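Local coordinates for virulence-associated protein I (Coxiella burnetii, PDB 3TRB) that probably binds DNA as the antidote of a HigA-type addiction module, using a helix-turn-helix domain of the XRE family, at residues N31-H36 with A63-T68; E16-E21 with T45-G50. One frame throughout, in Å; residues are numbered along the deposited sequence.

Overall arrangement
From the N terminus the chain runs through helix 14-24, helix 30-37, helix 41-48 and helix 56-66, then into the long helix 70-96. Contact 2 comes first: it closes a loop between 16-21 and 45-50, bringing helix 41-48 back against helix 14-24. Contact 1 closes the loop from 31-36 to 63-68 and joins helix 30-37 to the end of helix 56-66. Neither nests in the other. Their segments alternate along the chain, so the two loops cross. Their centres lie about 13 Å apart, and Leu18 of contact 2 touches both Leu33 and Phe66 of contact 1. Together they tie four helices of the bundle round a shared apolar core.

Contact 1 of 2, residues N31-H36 with A63-T68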
# COMPACT_ATOMS: atom_id res chain seq x y z
N ASN A 31 -24.48 -19.17 -24.23
CA ASN A 31 -24.80 -20.47 -23.65
C ASN A 31 -23.59 -21.39 -23.57
O ASN A 31 -23.37 -22.05 -22.56
CB ASN A 31 -25.93 -21.15 -24.44
CG ASN A 31 -27.31 -20.76 -23.93
OD1 ASN A 31 -27.77 -21.28 -22.92
ND2 ASN A 31 -27.97 -19.86 -24.64
N GLN A 32 -22.81 -21.43 -24.65
CA GLN A 32 -21.61 -22.25 -24.69
C GLN A 32 -20.63 -21.86 -23.58
O GLN A 32 -20.13 -22.72 -22.86
CB GLN A 32 -20.92 -22.14 -26.05
CG GLN A 32 -21.66 -22.84 -27.18
CD GLN A 32 -20.96 -22.68 -28.52
OE1 GLN A 32 -21.07 -21.64 -29.16
NE2 GLN A 32 -20.24 -23.71 -28.94
N LEU A 33 -20.38 -20.57 -23.46
CA LEU A 33 -19.47 -20.07 -22.42
C LEU A 33 -20.01 -20.38 -21.03
O LEU A 33 -19.26 -20.83 -20.16
CB LEU A 33 -19.26 -18.56 -22.57
CG LEU A 33 -18.34 -17.92 -21.53
CD1 LEU A 33 -16.97 -18.58 -21.54
CD2 LEU A 33 -18.23 -16.42 -21.74
N ALA A 34 -21.30 -20.15 -20.83
CA ALA A 34 -21.94 -20.39 -19.55
C ALA A 34 -21.75 -21.84 -19.10
O ALA A 34 -21.47 -22.11 -17.93
CB ALA A 34 -23.42 -20.03 -19.61
N LYS A 35 -21.91 -22.77 -20.04
CA LYS A 35 -21.69 -24.18 -19.75
C LYS A 35 -20.23 -24.46 -19.40
O LYS A 35 -19.94 -25.19 -18.45
CB LYS A 35 -22.12 -25.06 -20.92
CG LYS A 35 -23.62 -25.32 -21.00
CD LYS A 35 -23.93 -26.39 -22.04
CE LYS A 35 -25.40 -26.78 -22.01
NZ LYS A 35 -25.70 -27.88 -22.97
N HIS A 36 -19.32 -23.87 -20.16
CA HIS A 36 -17.90 -24.02 -19.92
C HIS A 36 -17.50 -23.50 -18.54
O HIS A 36 -16.67 -24.10 -17.85
CB HIS A 36 -17.08 -23.30 -20.99
CG HIS A 36 -17.03 -24.02 -22.31
ND1 HIS A 36 -16.58 -25.31 -22.43
CD2 HIS A 36 -17.36 -23.61 -23.56
CE1 HIS A 36 -16.65 -25.68 -23.70
NE2 HIS A 36 -17.12 -24.67 -24.40
N ALA A 63 -10.41 -17.04 -15.98
CA ALA A 63 -8.98 -17.30 -15.98
C ALA A 63 -8.68 -18.76 -16.29
O ALA A 63 -7.79 -19.07 -17.09
CB ALA A 63 -8.37 -16.90 -14.65
N LYS A 64 -9.43 -19.66 -15.66
CA LYS A 64 -9.24 -21.09 -15.85
C LYS A 64 -9.62 -21.52 -17.27
O LYS A 64 -8.96 -22.36 -17.87
CB LYS A 64 -10.07 -21.88 -14.83
CG LYS A 64 -10.01 -23.39 -14.98
CD LYS A 64 -8.66 -23.95 -14.53
CE LYS A 64 -8.63 -25.46 -14.63
NZ LYS A 64 -9.64 -26.11 -13.75
N PHE A 65 -10.69 -20.93 -17.79
CA PHE A 65 -11.17 -21.28 -19.12
C PHE A 65 -10.29 -20.73 -20.24
O PHE A 65 -9.90 -21.46 -21.15
CB PHE A 65 -12.61 -20.81 -19.32
CG PHE A 65 -13.16 -21.08 -20.70
CD1 PHE A 65 -13.48 -22.37 -21.09
CD2 PHE A 65 -13.36 -20.04 -21.59
CE1 PHE A 65 -13.99 -22.62 -22.35
CE2 PHE A 65 -13.87 -20.29 -22.86
CZ PHE A 65 -14.18 -21.58 -23.24
N PHE A 66 -9.97 -19.44 -20.16
CA PHE A 66 -9.20 -18.77 -21.20
C PHE A 66 -7.69 -18.92 -21.01
O PHE A 66 -6.90 -18.57 -21.89
CB PHE A 66 -9.57 -17.29 -21.31
CG PHE A 66 -10.92 -17.05 -21.92
CD1 PHE A 66 -11.12 -17.24 -23.28
CD2 PHE A 66 -11.99 -16.63 -21.15
CE1 PHE A 66 -12.36 -17.03 -23.85
CE2 PHE A 66 -13.23 -16.41 -21.72
CZ PHE A 66 -13.42 -16.61 -23.07
N GLY A 67 -7.28 -19.44 -19.85
CA GLY A 67 -5.87 -19.63 -19.57
C GLY A 67 -5.16 -18.33 -19.25
O GLY A 67 -3.97 -18.18 -19.53
N THR A 68 -5.89 -17.38 -18.68
CA THR A 68 -5.32 -16.11 -18.28
C THR A 68 -5.16 -16.06 -16.77
O THR A 68 -5.27 -17.08 -16.09
CB THR A 68 -6.22 -14.93 -18.71
OG1 THR A 68 -7.39 -14.89 -17.87
CG2 THR A 68 -6.64 -15.08 -20.16
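His36 and Phe65 meet ring against ring. The two rings form an offset stack, with centroids 4.8 Å apart and planes inclined by 29°. Phe65 CE1 sits over one face of the imidazole, displaced toward its rim, and comes within 3.3 Å of His36 CG. The stem of the histidine joins in, since His36 CB lies 3.4 Å from Phe65 CE1. The CE1 corner of the phenyl ring thus lies against the root of the imidazole and the near part of its face.

The CD2-CE2 side of Phe65 meets Leu33. Leu33 CD1 is 3.8 Å from Phe65 CE2, and the two side chains approach at a slant. With chi1 at 177°, Phe65 CG stands opposite the backbone N, and the ring reaches between His36 and Leu33, which are three residues apart on their helix. Next to it in sequence, Phe66 turns one face to the Phe65 ring: Phe65 CD2 lies 3.5 Å above the Phe66 plane, over its centre. Phe66 CD2, in turn, lies in plane at the edge of Phe65. The edge of Phe65 thus points at the face of Phe66, within one segment. Phe66 also reaches across to Leu33, with Leu33 CD1 4.3 Å from Phe66 CE2.

The inner part is apolar and the outer part is more polar. Leu33 and Phe65 are buried, while His36 is partly exposed. His36 ND1 is hydrogen-bonded to Thr98 OG1 of the second subunit, a bond that would limit rotation of the imidazole. Phe65 also packs on Val97 of that subunit, so the contact borders the subunit interface.

Helix 30-37 here meets the C-terminal turn of helix 56-66. Met28 touches both stacked rings. Helix 14-24 adds Leu18 and Leu22 against Leu33 and Phe66, and Val44 of helix 41-48 packs on Leu33.

Contact 2 of 2, residues E16-E21 with T45-G50; sequences EILAEE and TAILNG
Leu48 is the main bump. Its CD2 methyl reaches helix 14-24 between Leu18 and Ala19. Leu48 CD2 is 3.9 Å from Leu18 CG and 3.8 Å from the backbone N of Ala19. It also touches Ala19 CB, at 4.1 Å. The methyl therefore rests in the shallow hollow between two neighbouring side chains, close to the helix backbone. Leu48 CG stands opposite its carbonyl carbon (chi1 -68°), and one branch of the fork, CD2, makes the touch.

Leu18 answers from the other helix. Its side chain crosses that of Leu48 at about a right angle. Its CD2 methyl meets two partners: Leu48 CD2 at 3.9 Å and Ile47 CG2 at 4.1 Å. Leu18 thus fits against the paired methyls of Ile47 and Leu48. Ile47 uses only its CG2 branch in this contact.

The two segments come closest at Ala19, where the side chain is a single methyl: Ala19 CA lies 6.2 Å from Leu48 CA. The side chains that meet are all apolar, and the backbone N of Ala19 is the one polar atom touched. Deeper in the core, Leu18 packs on Leu62 of helix 56-66 and on Trp73 of helix 70-96. Ala30 of helix 30-37 also touches Leu48.

Just beyond Leu48 the helix ends. Gly50 has positive phi, and two bonds run back into the last turn, a Schellman motif. The packing joins the first helix to helix 41-48 in the all-helical bundle of the XRE-type helix-turn-helix family. In relatives with this fold, the helix equivalent to 41-48 is the recognition helix, a role it probably has here.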
# COMPACT_ATOMS: atom_id res chain seq x y z
N GLU A 16 -17.44 -6.16 -23.39
CA GLU A 16 -17.05 -5.83 -24.75
C GLU A 16 -15.87 -6.68 -25.18
O GLU A 16 -15.87 -7.26 -26.27
CB GLU A 16 -16.66 -4.35 -24.84
CG GLU A 16 -17.53 -3.52 -25.76
CD GLU A 16 -16.90 -2.18 -26.08
OE1 GLU A 16 -15.78 -2.17 -26.63
OE2 GLU A 16 -17.52 -1.14 -25.79
N ILE A 17 -14.87 -6.75 -24.32
CA ILE A 17 -13.66 -7.52 -24.59
C ILE A 17 -13.95 -9.02 -24.59
O ILE A 17 -13.40 -9.77 -25.40
CB ILE A 17 -12.56 -7.19 -23.57
CG1 ILE A 17 -12.28 -5.68 -23.58
CG2 ILE A 17 -11.30 -7.99 -23.86
CD1 ILE A 17 -11.26 -5.24 -22.55
N LEU A 18 -14.81 -9.45 -23.67
CA LEU A 18 -15.22 -10.84 -23.61
C LEU A 18 -15.91 -11.26 -24.90
O LEU A 18 -15.65 -12.34 -25.44
CB LEU A 18 -16.15 -11.07 -22.41
CG LEU A 18 -16.66 -12.50 -22.20
CD1 LEU A 18 -15.50 -13.48 -22.11
CD2 LEU A 18 -17.53 -12.57 -20.95
N ALA A 19 -16.78 -10.39 -25.41
CA ALA A 19 -17.51 -10.65 -26.65
C ALA A 19 -16.54 -10.85 -27.81
O ALA A 19 -16.70 -11.79 -28.59
CB ALA A 19 -18.47 -9.51 -26.95
N GLU A 20 -15.55 -9.98 -27.92
CA GLU A 20 -14.55 -10.07 -28.97
C GLU A 20 -13.81 -11.41 -28.91
O GLU A 20 -13.55 -12.04 -29.93
CB GLU A 20 -13.55 -8.92 -28.86
CG GLU A 20 -14.12 -7.56 -29.24
CD GLU A 20 -14.12 -7.32 -30.73
OE1 GLU A 20 -13.18 -7.79 -31.41
OE2 GLU A 20 -15.05 -6.66 -31.23
N GLU A 21 -13.47 -11.83 -27.69
CA GLU A 21 -12.77 -13.10 -27.49
C GLU A 21 -13.63 -14.29 -27.92
O GLU A 21 -13.15 -15.20 -28.59
CB GLU A 21 -12.33 -13.25 -26.04
CG GLU A 21 -11.15 -12.38 -25.66
CD GLU A 21 -9.91 -12.73 -26.46
OE1 GLU A 21 -9.73 -13.91 -26.81
OE2 GLU A 21 -9.11 -11.81 -26.74
N THR A 45 -24.73 -13.35 -20.27
CA THR A 45 -25.45 -12.37 -21.08
C THR A 45 -25.41 -10.98 -20.46
O THR A 45 -25.21 -9.98 -21.16
CB THR A 45 -26.91 -12.79 -21.29
OG1 THR A 45 -26.96 -13.94 -22.15
CG2 THR A 45 -27.71 -11.66 -21.92
N ALA A 46 -25.60 -10.91 -19.15
CA ALA A 46 -25.58 -9.64 -18.44
C ALA A 46 -24.21 -8.96 -18.55
O ALA A 46 -24.13 -7.75 -18.75
CB ALA A 46 -25.95 -9.84 -16.98
N ILE A 47 -23.15 -9.75 -18.43
CA ILE A 47 -21.79 -9.23 -18.56
C ILE A 47 -21.53 -8.75 -19.98
O ILE A 47 -20.96 -7.68 -20.19
CB ILE A 47 -20.74 -10.29 -18.17
CG1 ILE A 47 -20.86 -10.63 -16.68
CG2 ILE A 47 -19.34 -9.80 -18.51
CD1 ILE A 47 -19.96 -11.77 -16.25
N LEU A 48 -21.97 -9.54 -20.95
CA LEU A 48 -21.80 -9.18 -22.36
C LEU A 48 -22.52 -7.88 -22.71
O LEU A 48 -22.04 -7.10 -23.53
CB LEU A 48 -22.29 -10.31 -23.26
CG LEU A 48 -21.48 -11.61 -23.24
CD1 LEU A 48 -22.14 -12.68 -24.10
CD2 LEU A 48 -20.06 -11.36 -23.70
N ASN A 49 -23.67 -7.66 -22.08
CA ASN A 49 -24.46 -6.47 -22.35
C ASN A 49 -24.08 -5.28 -21.47
O ASN A 49 -24.70 -4.22 -21.53
CB ASN A 49 -25.96 -6.77 -22.20
CG ASN A 49 -26.45 -7.78 -23.22
OD1 ASN A 49 -25.86 -7.94 -24.29
ND2 ASN A 49 -27.53 -8.47 -22.89
N GLY A 50 -23.05 -5.47 -20.64
CA GLY A 50 -22.57 -4.41 -19.77
C GLY A 50 -23.54 -4.07 -18.65
O GLY A 50 -23.54 -2.95 -18.14